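Local coordinates for excretory-secretory protein 2 (Ancylostoma ceylanicum, PDB 3NSW), which is of unestablished molecular function but is excreted or secreted by a hookworm, adopts a netrin-like fold and probably acts as an immunomodulator of the host, at residues Y27-G32 and Q41-Y46; L11-Q16 and Q98-L103; T34-N39 and R63-N68; D21-A26 and V48-P53. One frame throughout, in Å; residues are numbered along the deposited sequence. Where two conformers were deposited one is given.

Contact 1: residues Y27-G32 and Q41-Y46; sequences YVTVTG and QYWRLY
Trp-43 meets Thr-29 and Tyr-27 through two torsions: chi1 -60° sets CG beside its own backbone N, and chi2 111° then turns the indole so that NE1 faces Thr-29 OG1. The ring of Tyr-27 leaves with CG anti to the backbone N (chi1 174°). Trp-43 NE1 donates to Thr-29 OG1 at 2.6 Å, the hydroxyl lying in the indole plane and the bond almost straight. The neighbouring ring atom, CD1, sits over the centre of the Tyr-27 ring in an edge-to-face pair, the planes inclined at 52°. Beneath this lies a classic beta bulge: Trp-43 and Arg-44 both face Tyr-27, whose O accepts from Trp-43 N and whose N donates to Arg-44 O. Past the bulge, Thr-29 and Gln-41 exchange two backbone bonds of 2.9 Å each, N to O in both directions. On the other face of the sheet Val-28 CG1 stands over the Tyr-42 ring, 3.9 Å from its centroid, as a CH-pi contact. Tyr-46 OH approaches Tyr-27 CB at 3.6 Å. Together these residues join strands 24-33 and 37-45 as an antiparallel hairpin. Strand 75-82 flanks it beyond 24-33, where Asp-76 also binds Thr-29 OG1, and His-93 stacks on Tyr-27.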
loop_
_atom_site.group_PDB
_atom_site.type_symbol
_atom_site.label_atom_id
_atom_site.label_comp_id
_atom_site.label_asym_id
_atom_site.label_seq_id
_atom_site.Cartn_x
_atom_site.Cartn_y
_atom_site.Cartn_z
ATOM N N TYR A 27 6.479 -0.966 1.124
ATOM C CA TYR A 27 6.803 -2.141 0.315
ATOM C C TYR A 27 6.361 -3.282 1.208
ATOM O O TYR A 27 6.884 -3.424 2.323
ATOM C CB TYR A 27 8.328 -2.159 0.107
ATOM C CG TYR A 27 8.916 -3.366 -0.594
ATOM C CD1 TYR A 27 8.135 -4.234 -1.363
ATOM C CD2 TYR A 27 10.309 -3.588 -0.546
ATOM C CE1 TYR A 27 8.727 -5.342 -2.023
ATOM C CE2 TYR A 27 10.892 -4.672 -1.193
ATOM C CZ TYR A 27 10.104 -5.535 -1.928
ATOM O OH TYR A 27 10.687 -6.593 -2.581
ATOM N N VAL A 28 5.359 -4.043 0.759
ATOM C CA VAL A 28 4.734 -5.086 1.578
ATOM C C VAL A 28 4.610 -6.409 0.824
ATOM O O VAL A 28 4.651 -6.434 -0.406
ATOM C CB VAL A 28 3.315 -4.665 2.056
ATOM C CG1 VAL A 28 3.366 -3.363 2.886
ATOM C CG2 VAL A 28 2.356 -4.508 0.880
ATOM N N THR A 29 4.479 -7.507 1.567
ATOM C CA THR A 29 4.022 -8.760 0.987
ATOM C C THR A 29 2.692 -9.099 1.632
ATOM O O THR A 29 2.537 -8.985 2.855
ATOM C CB THR A 29 4.996 -9.916 1.259
ATOM O OG1 THR A 29 6.302 -9.565 0.789
ATOM C CG2 THR A 29 4.521 -11.193 0.510
ATOM N N VAL A 30 1.725 -9.502 0.810
ATOM C CA VAL A 30 0.467 -10.059 1.330
ATOM C C VAL A 30 0.762 -11.489 1.770
ATOM O O VAL A 30 1.199 -12.317 0.962
ATOM C CB VAL A 30 -0.664 -10.023 0.268
ATOM C CG1 VAL A 30 -1.926 -10.761 0.756
ATOM C CG2 VAL A 30 -0.993 -8.598 -0.102
ATOM N N THR A 31 0.536 -11.785 3.048
ATOM C CA THR A 31 0.942 -13.086 3.613
ATOM C C THR A 31 -0.240 -14.003 3.882
ATOM O O THR A 31 -0.070 -15.129 4.363
ATOM C CB THR A 31 1.715 -12.919 4.925
ATOM O OG1 THR A 31 0.863 -12.299 5.898
ATOM C CG2 THR A 31 2.966 -12.080 4.705
ATOM N N GLY A 32 -1.440 -13.515 3.578
ATOM C CA GLY A 32 -2.663 -14.261 3.846
ATOM C C GLY A 32 -3.855 -13.331 3.965
ATOM O O GLY A 32 -3.728 -12.114 3.823
ATOM N N GLN A 41 3.109 -8.211 5.562
ATOM C CA GLN A 41 4.457 -8.065 6.081
ATOM C C GLN A 41 5.029 -6.789 5.485
ATOM O O GLN A 41 5.018 -6.607 4.270
ATOM C CB GLN A 41 5.326 -9.266 5.677
ATOM C CG GLN A 41 6.831 -9.055 5.839
ATOM C CD GLN A 41 7.309 -9.232 7.274
ATOM O OE1 GLN A 41 7.004 -10.230 7.922
ATOM N NE2 GLN A 41 8.065 -8.259 7.772
ATOM N N TYR A 42 5.529 -5.907 6.340
ATOM C CA TYR A 42 6.153 -4.664 5.880
ATOM C C TYR A 42 7.657 -4.845 5.763
ATOM O O TYR A 42 8.307 -5.308 6.701
ATOM C CB TYR A 42 5.869 -3.536 6.876
ATOM C CG TYR A 42 4.482 -2.974 6.748
ATOM C CD1 TYR A 42 4.257 -1.793 6.041
ATOM C CD2 TYR A 42 3.392 -3.624 7.330
ATOM C CE1 TYR A 42 2.973 -1.269 5.913
ATOM C CE2 TYR A 42 2.108 -3.116 7.206
ATOM C CZ TYR A 42 1.908 -1.938 6.508
ATOM O OH TYR A 42 0.643 -1.438 6.395
ATOM N N TRP A 43 8.206 -4.449 4.620
ATOM C CA TRP A 43 9.642 -4.526 4.381
ATOM C C TRP A 43 10.323 -3.182 4.537
ATOM O O TRP A 43 11.466 -3.114 4.997
ATOM C CB TRP A 43 9.926 -5.078 2.983
ATOM C CG TRP A 43 9.373 -6.452 2.769
ATOM C CD1 TRP A 43 8.329 -6.799 1.952
ATOM C CD2 TRP A 43 9.823 -7.667 3.387
ATOM N NE1 TRP A 43 8.110 -8.155 2.022
ATOM C CE2 TRP A 43 9.010 -8.713 2.889
ATOM C CE3 TRP A 43 10.837 -7.975 4.303
ATOM C CZ2 TRP A 43 9.178 -10.052 3.280
ATOM C CZ3 TRP A 43 11.006 -9.312 4.696
ATOM C CH2 TRP A 43 10.177 -10.329 4.181
ATOM N N ARG A 44 9.627 -2.114 4.147
ATOM C CA ARG A 44 10.252 -0.801 4.076
ATOM C C ARG A 44 9.156 0.246 4.011
ATOM O O ARG A 44 8.134 0.014 3.391
ATOM C CB ARG A 44 11.071 -0.714 2.784
ATOM C CG ARG A 44 11.668 0.659 2.500
ATOM C CD ARG A 44 12.499 0.614 1.245
ATOM N NE ARG A 44 13.033 1.928 0.916
ATOM C CZ ARG A 44 13.726 2.182 -0.186
ATOM N NH1 ARG A 44 13.957 1.208 -1.057
ATOM N NH2 ARG A 44 14.183 3.401 -0.419
ATOM N N LEU A 45 9.372 1.389 4.651
ATOM C CA LEU A 45 8.519 2.552 4.368
ATOM C C LEU A 45 9.375 3.475 3.528
ATOM O O LEU A 45 10.498 3.807 3.930
ATOM C CB LEU A 45 8.097 3.263 5.656
ATOM C CG LEU A 45 7.330 2.504 6.742
ATOM C CD1 LEU A 45 6.773 3.501 7.731
ATOM C CD2 LEU A 45 6.215 1.683 6.158
ATOM N N TYR A 46 8.878 3.863 2.354
ATOM C CA TYR A 46 9.622 4.789 1.506
ATOM C C TYR A 46 9.621 6.172 2.156
ATOM O O TYR A 46 8.727 6.491 2.939
ATOM C CB TYR A 46 9.040 4.841 0.091
ATOM C CG TYR A 46 9.074 3.513 -0.648
ATOM C CD1 TYR A 46 10.239 3.085 -1.304
ATOM C CD2 TYR A 46 7.947 2.679 -0.691
ATOM C CE1 TYR A 46 10.274 1.870 -1.989
ATOM C CE2 TYR A 46 7.973 1.459 -1.380
ATOM C CZ TYR A 46 9.153 1.064 -2.017
ATOM O OH TYR A 46 9.186 -0.127 -2.701
#

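Contact 2: residues L11-Q16 and Q98-L103; sequences LSEIRQ and QKEKDL
Glu-100 reaches from its helix to the backbone of Ile-14, whose N-H donates to OE1 at 2.8 Å in an essentially straight bond. The donor arrives on the anti side of that oxygen, 21° out of the carboxylate plane. The other oxygen, OE2, is engaged elsewhere, by a salt bridge to Lys-91 and a hydrogen bond from Ser-97 N, so the buried carboxylate is gripped at both ends; these donors would be expected to stabilise its negative charge. Lys-91 also binds Ser-12 O, tying the loop and the glutamate to one ammonium group. A looser electrostatic pairing lies alongside but is uncertain: in one of the two modelled positions of Lys-99, NZ lies 4.4 Å from Glu-13 OE2, too far for a salt bridge. At the far end a water donates to both Gln-16 OE1 and Leu-103 O, the latter at 2.7 Å, while Gln-16 NE2 donates to Asn-20 OD1. Packing follows from Leu-103, which divides its methyls between two partners. CD1 lies 3.4 Å from Ile-14 O, whereas CD2 comes within 3.3 Å of Gln-16 OE1. Ile-14 crosses the Glu-100 side chain at about a right angle. Around this core, Ile-14 packs on Phe-89 of strand 88-92 and, with Leu-103, on Ile-19 of helix 16-20; the loop after strand 9-10 thus joins helix 98-104 to both.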
loop_
_atom_site.group_PDB
_atom_site.type_symbol
_atom_site.label_atom_id
_atom_site.label_comp_id
_atom_site.label_asym_id
_atom_site.label_seq_id
_atom_site.Cartn_x
_atom_site.Cartn_y
_atom_site.Cartn_z
ATOM N N LEU A 11 -3.584 0.809 -8.826
ATOM C CA LEU A 11 -3.075 1.856 -9.707
ATOM C C LEU A 11 -2.219 1.251 -10.808
ATOM O O LEU A 11 -1.325 0.445 -10.535
ATOM C CB LEU A 11 -2.207 2.852 -8.938
ATOM C CG LEU A 11 -2.762 3.950 -8.039
ATOM C CD1 LEU A 11 -1.606 4.877 -7.694
ATOM C CD2 LEU A 11 -3.885 4.732 -8.707
ATOM N N SER A 12 -2.488 1.650 -12.047
ATOM C CA SER A 12 -1.652 1.251 -13.175
ATOM C C SER A 12 -0.295 1.946 -13.092
ATOM O O SER A 12 0.733 1.336 -13.378
ATOM C CB SER A 12 -2.335 1.570 -14.505
ATOM O OG SER A 12 -2.571 2.960 -14.638
ATOM N N GLU A 13 -0.302 3.216 -12.687
ATOM C CA GLU A 13 0.942 3.979 -12.522
ATOM C C GLU A 13 0.910 4.849 -11.267
ATOM O O GLU A 13 -0.053 5.583 -11.033
ATOM C CB GLU A 13 1.221 4.842 -13.764
ATOM C CG GLU A 13 2.522 5.637 -13.690
ATOM C CD GLU A 13 2.849 6.411 -14.961
ATOM O OE1 GLU A 13 1.959 6.594 -15.818
ATOM O OE2 GLU A 13 4.011 6.847 -15.095
ATOM N N ILE A 14 1.967 4.762 -10.462
ATOM C CA ILE A 14 2.106 5.638 -9.308
ATOM C C ILE A 14 2.644 6.990 -9.781
ATOM O O ILE A 14 3.682 7.057 -10.448
ATOM C CB ILE A 14 3.046 5.044 -8.231
ATOM C CG1 ILE A 14 2.506 3.703 -7.720
ATOM C CG2 ILE A 14 3.246 6.037 -7.083
ATOM C CD1 ILE A 14 3.507 2.932 -6.897
ATOM N N ARG A 15 1.925 8.061 -9.432
ATOM C CA ARG A 15 2.348 9.424 -9.759
ATOM C C ARG A 15 2.541 10.267 -8.494
ATOM O O ARG A 15 2.096 9.881 -7.413
ATOM C CB ARG A 15 1.321 10.095 -10.680
ATOM C CG ARG A 15 0.981 9.295 -11.937
ATOM C CD ARG A 15 -0.464 9.523 -12.364
ATOM N NE ARG A 15 -1.400 9.337 -11.250
ATOM C CZ ARG A 15 -2.726 9.312 -11.368
ATOM N NH1 ARG A 15 -3.303 9.452 -12.559
ATOM N NH2 ARG A 15 -3.481 9.143 -10.291
ATOM N N GLN A 16 3.180 11.428 -8.643
ATOM C CA GLN A 16 3.403 12.350 -7.518
ATOM C C GLN A 16 2.130 12.709 -6.726
ATOM O O GLN A 16 2.157 12.789 -5.490
ATOM C CB GLN A 16 4.101 13.630 -8.001
ATOM C CG GLN A 16 4.660 14.497 -6.877
ATOM C CD GLN A 16 5.718 13.784 -6.063
ATOM O OE1 GLN A 16 6.741 13.368 -6.595
ATOM N NE2 GLN A 16 5.477 13.642 -4.762
ATOM N N GLN A 98 11.060 2.643 -13.914
ATOM C CA GLN A 98 12.124 3.480 -13.350
ATOM C C GLN A 98 11.583 4.825 -12.873
ATOM O O GLN A 98 12.018 5.339 -11.833
ATOM C CB GLN A 98 13.284 3.666 -14.339
ATOM C CG GLN A 98 14.516 4.367 -13.748
ATOM C CD GLN A 98 15.057 3.675 -12.497
ATOM O OE1 GLN A 98 15.234 2.457 -12.470
ATOM N NE2 GLN A 98 15.324 4.459 -11.460
ATOM N N LYS A 99 10.627 5.380 -13.629
ATOM C CA LYS A 99 9.973 6.620 -13.237
ATOM C C LYS A 99 9.380 6.489 -11.837
ATOM O O LYS A 99 9.600 7.354 -10.986
ATOM C CB LYS A 99 8.897 7.032 -14.255
ATOM C CG LYS A 99 8.167 8.318 -13.894
ATOM C CD LYS A 99 7.138 8.710 -14.947
ATOM C CE LYS A 99 7.781 9.103 -16.260
ATOM N NZ LYS A 99 6.756 9.576 -17.231
ATOM N N GLU A 100 8.645 5.400 -11.593
ATOM C CA GLU A 100 8.019 5.151 -10.300
ATOM C C GLU A 100 9.058 4.913 -9.202
ATOM O O GLU A 100 8.900 5.406 -8.075
ATOM C CB GLU A 100 7.059 3.959 -10.390
ATOM C CG GLU A 100 5.852 4.206 -11.301
ATOM C CD GLU A 100 5.043 2.940 -11.536
ATOM O OE1 GLU A 100 3.896 2.864 -11.054
ATOM O OE2 GLU A 100 5.556 2.019 -12.196
ATOM N N LYS A 101 10.119 4.186 -9.544
ATOM C CA LYS A 101 11.237 3.963 -8.624
ATOM C C LYS A 101 11.843 5.287 -8.152
ATOM O O LYS A 101 12.064 5.477 -6.958
ATOM C CB LYS A 101 12.298 3.058 -9.255
ATOM C CG LYS A 101 11.815 1.634 -9.485
ATOM C CD LYS A 101 12.911 0.742 -10.054
ATOM C CE LYS A 101 12.399 -0.676 -10.286
ATOM N NZ LYS A 101 13.428 -1.531 -10.947
ATOM N N ASP A 102 12.049 6.215 -9.086
ATOM C CA ASP A 102 12.546 7.557 -8.766
ATOM C C ASP A 102 11.603 8.362 -7.861
ATOM O O ASP A 102 12.067 9.033 -6.937
ATOM C CB ASP A 102 12.863 8.342 -10.050
ATOM C CG ASP A 102 14.099 7.827 -10.782
ATOM O OD1 ASP A 102 14.900 7.058 -10.201
ATOM O OD2 ASP A 102 14.279 8.218 -11.956
ATOM N N LEU A 103 10.290 8.279 -8.109
ATOM C CA LEU A 103 9.291 8.967 -7.281
ATOM C C LEU A 103 9.307 8.447 -5.851
ATOM O O LEU A 103 9.096 9.204 -4.899
ATOM C CB LEU A 103 7.875 8.803 -7.852
ATOM C CG LEU A 103 7.471 9.602 -9.093
ATOM C CD1 LEU A 103 6.063 9.259 -9.495
ATOM C CD2 LEU A 103 7.610 11.101 -8.866
HETATM O O HOH W 1 8.493 11.800 -4.769
#

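Contact 3: residues T34-N39 and R63-N68; sequences TARSYN and RDDCGN
Arg-36 and Arg-63 bring nearly parallel guanidinium planes, 7° apart, to a shared carboxylate, that of Asp-65, in two quite different ways. Against Arg-36 the carboxylate lies over one face, with Asp-65 CG 3.6 Å above the plane and offset toward the rim. OD1 comes to 2.7 Å from Arg-36 NE, yet well out of the guanidinium plane, which makes this a salt bridge of charge alone with no N-H aimed at the oxygen. Against Arg-63 the same group sits at the edge: NE donates to OD1 at 2.9 Å and NH2 to OD2, a side-on, two-nitrogen grip that uses the syn side of each oxygen. The shared anion probably offsets the repulsion between Arg-36 NH1 and Arg-63 NH2, which are 3.5 Å apart. A water further links Arg-36 NH2 to Asp-65 O. Below this network Asp-64 N donates to Arg-36 O at 3.1 Å, and Ser-37 pairs with Arg-63 as antiparallel, non-hydrogen-bonded neighbours. A second water joins Tyr-38 OH to Asp-64 OD2. Asp-64 OD1 accepts from both Cys-66 N and Gly-67 N, reached from the same face of its carboxylate. Those two bonds define an Asx turn and Asx motif, which here lead the chain from edge strand 59-63 into the disulfide between Cys-66 and Cys-7.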
loop_
_atom_site.group_PDB
_atom_site.type_symbol
_atom_site.label_atom_id
_atom_site.label_comp_id
_atom_site.label_asym_id
_atom_site.label_seq_id
_atom_site.Cartn_x
_atom_site.Cartn_y
_atom_site.Cartn_z
ATOM N N THR A 34 -7.542 -12.841 6.350
ATOM C CA THR A 34 -8.571 -13.209 7.313
ATOM C C THR A 34 -9.929 -12.934 6.655
ATOM O O THR A 34 -10.001 -12.804 5.432
ATOM C CB THR A 34 -8.403 -12.438 8.643
ATOM O OG1 THR A 34 -9.013 -13.178 9.708
ATOM C CG2 THR A 34 -9.021 -11.033 8.560
ATOM N N ALA A 35 -10.996 -12.857 7.447
ATOM C CA ALA A 35 -12.324 -12.523 6.929
ATOM C C ALA A 35 -12.301 -11.413 5.864
ATOM O O ALA A 35 -12.415 -11.690 4.667
ATOM C CB ALA A 35 -13.263 -12.153 8.077
ATOM N N ARG A 36 -12.122 -10.171 6.300
ATOM C CA ARG A 36 -12.274 -9.019 5.420
ATOM C C ARG A 36 -10.964 -8.261 5.178
ATOM O O ARG A 36 -10.944 -7.285 4.412
ATOM C CB ARG A 36 -13.310 -8.079 6.023
ATOM C CG ARG A 36 -14.063 -7.210 5.043
ATOM C CD ARG A 36 -14.811 -6.167 5.832
ATOM N NE ARG A 36 -16.071 -5.764 5.213
ATOM C CZ ARG A 36 -17.104 -5.269 5.890
ATOM N NH1 ARG A 36 -17.031 -5.128 7.206
ATOM N NH2 ARG A 36 -18.212 -4.917 5.255
ATOM N N SER A 37 -9.882 -8.706 5.824
ATOM C CA SER A 37 -8.588 -8.032 5.744
ATOM C C SER A 37 -7.469 -8.931 5.232
ATOM O O SER A 37 -7.398 -10.115 5.599
ATOM C CB SER A 37 -8.170 -7.501 7.117
ATOM O OG SER A 37 -9.078 -6.538 7.605
ATOM N N TYR A 38 -6.600 -8.351 4.418
ATOM C CA TYR A 38 -5.357 -8.978 4.012
ATOM C C TYR A 38 -4.347 -8.817 5.138
ATOM O O TYR A 38 -4.286 -7.760 5.772
ATOM C CB TYR A 38 -4.828 -8.299 2.744
ATOM C CG TYR A 38 -5.701 -8.484 1.527
ATOM C CD1 TYR A 38 -5.611 -9.648 0.755
ATOM C CD2 TYR A 38 -6.624 -7.496 1.140
ATOM C CE1 TYR A 38 -6.398 -9.823 -0.363
ATOM C CE2 TYR A 38 -7.433 -7.675 0.019
ATOM C CZ TYR A 38 -7.303 -8.834 -0.731
ATOM O OH TYR A 38 -8.081 -9.033 -1.841
ATOM N N ASN A 39 -3.563 -9.867 5.387
ATOM C CA ASN A 39 -2.417 -9.803 6.282
ATOM C C ASN A 39 -1.195 -9.339 5.506
ATOM O O ASN A 39 -0.968 -9.770 4.366
ATOM C CB ASN A 39 -2.119 -11.177 6.904
ATOM C CG ASN A 39 -3.207 -11.651 7.851
ATOM O OD1 ASN A 39 -3.578 -12.825 7.831
ATOM N ND2 ASN A 39 -3.706 -10.759 8.697
ATOM N N ARG A 63 -7.858 -3.663 5.312
ATOM C CA ARG A 63 -9.274 -3.977 5.165
ATOM C C ARG A 63 -9.793 -3.603 3.773
ATOM O O ARG A 63 -9.403 -2.573 3.222
ATOM C CB ARG A 63 -10.061 -3.243 6.252
ATOM C CG ARG A 63 -11.553 -3.492 6.217
ATOM C CD ARG A 63 -12.192 -3.045 7.516
ATOM N NE ARG A 63 -13.587 -2.698 7.290
ATOM C CZ ARG A 63 -14.420 -2.243 8.218
ATOM N NH1 ARG A 63 -14.017 -2.065 9.469
ATOM N NH2 ARG A 63 -15.655 -1.934 7.880
ATOM N N ASP A 64 -10.669 -4.438 3.212
ATOM C CA ASP A 64 -11.312 -4.150 1.920
ATOM C C ASP A 64 -12.806 -4.423 2.010
ATOM O O ASP A 64 -13.230 -5.579 2.090
ATOM C CB ASP A 64 -10.679 -4.957 0.767
ATOM C CG ASP A 64 -11.369 -4.714 -0.589
ATOM O OD1 ASP A 64 -12.107 -3.719 -0.746
ATOM O OD2 ASP A 64 -11.171 -5.527 -1.517
ATOM N N ASP A 65 -13.590 -3.348 1.981
ATOM C CA ASP A 65 -15.049 -3.418 2.081
ATOM C C ASP A 65 -15.751 -3.506 0.720
ATOM O O ASP A 65 -16.972 -3.676 0.661
ATOM C CB ASP A 65 -15.563 -2.171 2.805
ATOM C CG ASP A 65 -15.450 -2.271 4.318
ATOM O OD1 ASP A 65 -14.959 -3.294 4.843
ATOM O OD2 ASP A 65 -15.855 -1.307 4.991
ATOM N N CYS A 66 -14.985 -3.369 -0.365
ATOM C CA CYS A 66 -15.559 -3.287 -1.714
ATOM C C CYS A 66 -15.251 -4.510 -2.564
ATOM O O CYS A 66 -16.160 -5.131 -3.114
ATOM C CB CYS A 66 -15.086 -2.025 -2.454
ATOM S SG CYS A 66 -15.882 -0.486 -1.967
ATOM N N GLY A 67 -13.969 -4.847 -2.676
ATOM C CA GLY A 67 -13.526 -5.927 -3.559
ATOM C C GLY A 67 -13.127 -5.424 -4.933
ATOM O O GLY A 67 -13.209 -6.161 -5.912
ATOM N N ASN A 68 -12.708 -4.161 -5.011
ATOM C CA ASN A 68 -12.153 -3.621 -6.249
ATOM C C ASN A 68 -10.669 -3.969 -6.402
ATOM O O ASN A 68 -10.002 -3.535 -7.350
ATOM C CB ASN A 68 -12.385 -2.110 -6.346
ATOM C CG ASN A 68 -13.852 -1.755 -6.496
ATOM O OD1 ASN A 68 -14.656 -2.559 -6.973
ATOM N ND2 ASN A 68 -14.209 -0.543 -6.092
HETATM O O HOH W 2 -18.906 -4.387 2.923
HETATM O O HOH W 3 -10.306 -7.997 -2.029
#

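Contact 4: residues D21-A26 and V48-P53; sequences DVETVA and VPKTAP
Glu-23 and Lys-50 form a salt bridge, NZ donating to OE2 at 2.7 Å from above the carboxylate plane, 40° out of it. The lysine chain turns at both of its last torsions, chi3 -68° setting CE and chi4 -55° setting NZ, and the glutamate bends at chi2. A water fixes the ammonium group from a second direction, accepting from Lys-50 NZ at 2.8 Å and donating to Glu-23 O, so that side chain and backbone of Glu-23 are both tied to Lys-50. Another water spans Val-25 N, from which it accepts at 3.0 Å, and Val-48 O. Side-chain carbons also meet carbonyl oxygens in van der Waals contact: Val-25 CG2 lies 3.6 Å from Val-48 O, and the ring of Pro-49, which follows a cis peptide bond, sets CG 3.4 Å from Val-22 O. The apolar pair is Val-25 CG2 with Val-48 CG2, at 4.3 Å. Farther out, Ile-19 of helix 16-20 touches both Val-48 and Pro-49, while Leu-104 of helix 98-104 packs against both Val-25 and Val-48. Glu-23 and Thr-24 both face Cys-81, a classic beta bulge where strand 24-33 begins, joined here to the loop after strand 37-45 by one direct salt bridge, bridging waters and packing.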
loop_
_atom_site.group_PDB
_atom_site.type_symbol
_atom_site.label_atom_id
_atom_site.label_comp_id
_atom_site.label_asym_id
_atom_site.label_seq_id
_atom_site.Cartn_x
_atom_site.Cartn_y
_atom_site.Cartn_z
ATOM N N ASP A 21 -0.822 12.505 -1.515
ATOM C CA ASP A 21 -2.097 12.416 -0.836
ATOM C C ASP A 21 -2.229 11.294 0.192
ATOM O O ASP A 21 -3.278 11.144 0.808
ATOM C CB ASP A 21 -3.238 12.328 -1.827
ATOM C CG ASP A 21 -4.514 12.844 -1.240
ATOM O OD1 ASP A 21 -4.451 13.911 -0.600
ATOM O OD2 ASP A 21 -5.550 12.170 -1.357
ATOM N N VAL A 22 -1.169 10.521 0.380
ATOM C CA VAL A 22 -1.165 9.493 1.425
ATOM C C VAL A 22 -0.216 9.875 2.558
ATOM O O VAL A 22 0.580 10.801 2.418
ATOM C CB VAL A 22 -0.894 8.069 0.854
ATOM C CG1 VAL A 22 -2.025 7.662 -0.093
ATOM C CG2 VAL A 22 0.465 7.980 0.144
ATOM N N GLU A 23 -0.323 9.189 3.691
ATOM C CA GLU A 23 0.578 9.451 4.805
ATOM C C GLU A 23 1.852 8.600 4.720
ATOM O O GLU A 23 2.942 9.081 5.035
ATOM C CB GLU A 23 -0.127 9.226 6.139
ATOM C CG GLU A 23 0.647 9.761 7.339
ATOM C CD GLU A 23 1.063 11.219 7.183
ATOM O OE1 GLU A 23 0.237 12.054 6.743
ATOM O OE2 GLU A 23 2.227 11.530 7.502
ATOM N N THR A 24 1.714 7.345 4.308
ATOM C CA THR A 24 2.885 6.484 4.129
ATOM C C THR A 24 2.776 5.675 2.843
ATOM O O THR A 24 1.680 5.336 2.388
ATOM C CB THR A 24 3.112 5.502 5.308
ATOM O OG1 THR A 24 2.003 4.604 5.421
ATOM C CG2 THR A 24 3.343 6.241 6.637
ATOM N N VAL A 25 3.927 5.365 2.270
ATOM C CA VAL A 25 4.004 4.462 1.132
ATOM C C VAL A 25 4.969 3.355 1.548
ATOM O O VAL A 25 6.087 3.632 1.982
ATOM C CB VAL A 25 4.546 5.153 -0.124
ATOM C CG1 VAL A 25 4.469 4.200 -1.301
ATOM C CG2 VAL A 25 3.746 6.440 -0.427
ATOM N N ALA A 26 4.518 2.116 1.397
ATOM C CA ALA A 26 5.235 0.952 1.916
ATOM C C ALA A 26 5.462 -0.134 0.877
ATOM O O ALA A 26 4.714 -0.249 -0.086
ATOM C CB ALA A 26 4.455 0.379 3.082
ATOM N N VAL A 48 8.773 9.006 1.244
ATOM C CA VAL A 48 7.849 9.878 0.504
ATOM C C VAL A 48 6.412 9.665 1.012
ATOM O O VAL A 48 6.059 8.544 1.419
ATOM C CB VAL A 48 7.901 9.623 -1.030
ATOM C CG1 VAL A 48 9.237 10.059 -1.619
ATOM C CG2 VAL A 48 7.581 8.145 -1.368
ATOM N N PRO A 49 5.570 10.727 0.997
ATOM C CA PRO A 49 5.856 12.109 0.603
ATOM C C PRO A 49 6.771 12.822 1.597
ATOM O O PRO A 49 7.322 13.874 1.280
ATOM C CB PRO A 49 4.469 12.768 0.590
ATOM C CG PRO A 49 3.671 11.978 1.549
ATOM C CD PRO A 49 4.166 10.564 1.418
ATOM N N LYS A 50 6.921 12.247 2.788
ATOM C CA LYS A 50 7.825 12.786 3.798
ATOM C C LYS A 50 8.747 11.672 4.284
ATOM O O LYS A 50 8.464 10.487 4.075
ATOM C CB LYS A 50 7.042 13.384 4.975
ATOM C CG LYS A 50 5.896 14.328 4.575
ATOM C CD LYS A 50 5.171 14.922 5.785
ATOM C CE LYS A 50 4.393 13.878 6.575
ATOM N NZ LYS A 50 3.423 13.112 5.733
ATOM N N THR A 51 9.849 12.055 4.922
ATOM C CA THR A 51 10.776 11.093 5.518
ATOM C C THR A 51 10.009 10.119 6.408
ATOM O O THR A 51 9.105 10.521 7.153
ATOM C CB THR A 51 11.891 11.798 6.321
ATOM O OG1 THR A 51 12.587 12.707 5.463
ATOM C CG2 THR A 51 12.887 10.785 6.881
ATOM N N ALA A 52 10.350 8.837 6.292
ATOM C CA ALA A 52 9.639 7.774 6.997
ATOM C C ALA A 52 9.929 7.816 8.493
ATOM O O ALA A 52 11.040 8.181 8.898
ATOM C CB ALA A 52 10.011 6.407 6.415
ATOM N N PRO A 53 8.929 7.453 9.324
ATOM C CA PRO A 53 9.158 7.384 10.766
ATOM C C PRO A 53 10.239 6.362 11.102
ATOM O O PRO A 53 10.433 5.397 10.355
ATOM C CB PRO A 53 7.803 6.923 11.316
ATOM C CG PRO A 53 6.819 7.301 10.271
ATOM C CD PRO A 53 7.536 7.117 8.977
HETATM O O HOH W 4 6.361 9.180 5.490
HETATM O O HOH W 5 4.798 10.944 4.685
HETATM O O HOH W 6 6.182 6.780 3.630
#

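Overall arrangement
Contact 1 supplies the hairpin of strands 24-33 and 37-45, and contacts 3 and 4 extend it at its two ends. Contact 3 joins it through Gly-32 O and Asn-39 N, 2.7 Å apart, a probable hydrogen bond; contact 4 does so through Tyr-46 N and Val-25 O, at 2.8 Å. Contacts 3 and 4 lie on opposite sides of the chain's centre, their own centres about 22 Å apart. Contact 2 links the helical end to contact 4, where Leu-103 O meets Val-48 CG1 at 3.4 Å, and its centre stands about 25 Å from that of contact 3. In sequence, residues 11-16 and 98-103 bracket all the others, making contact 2 the longest-range closure of the four.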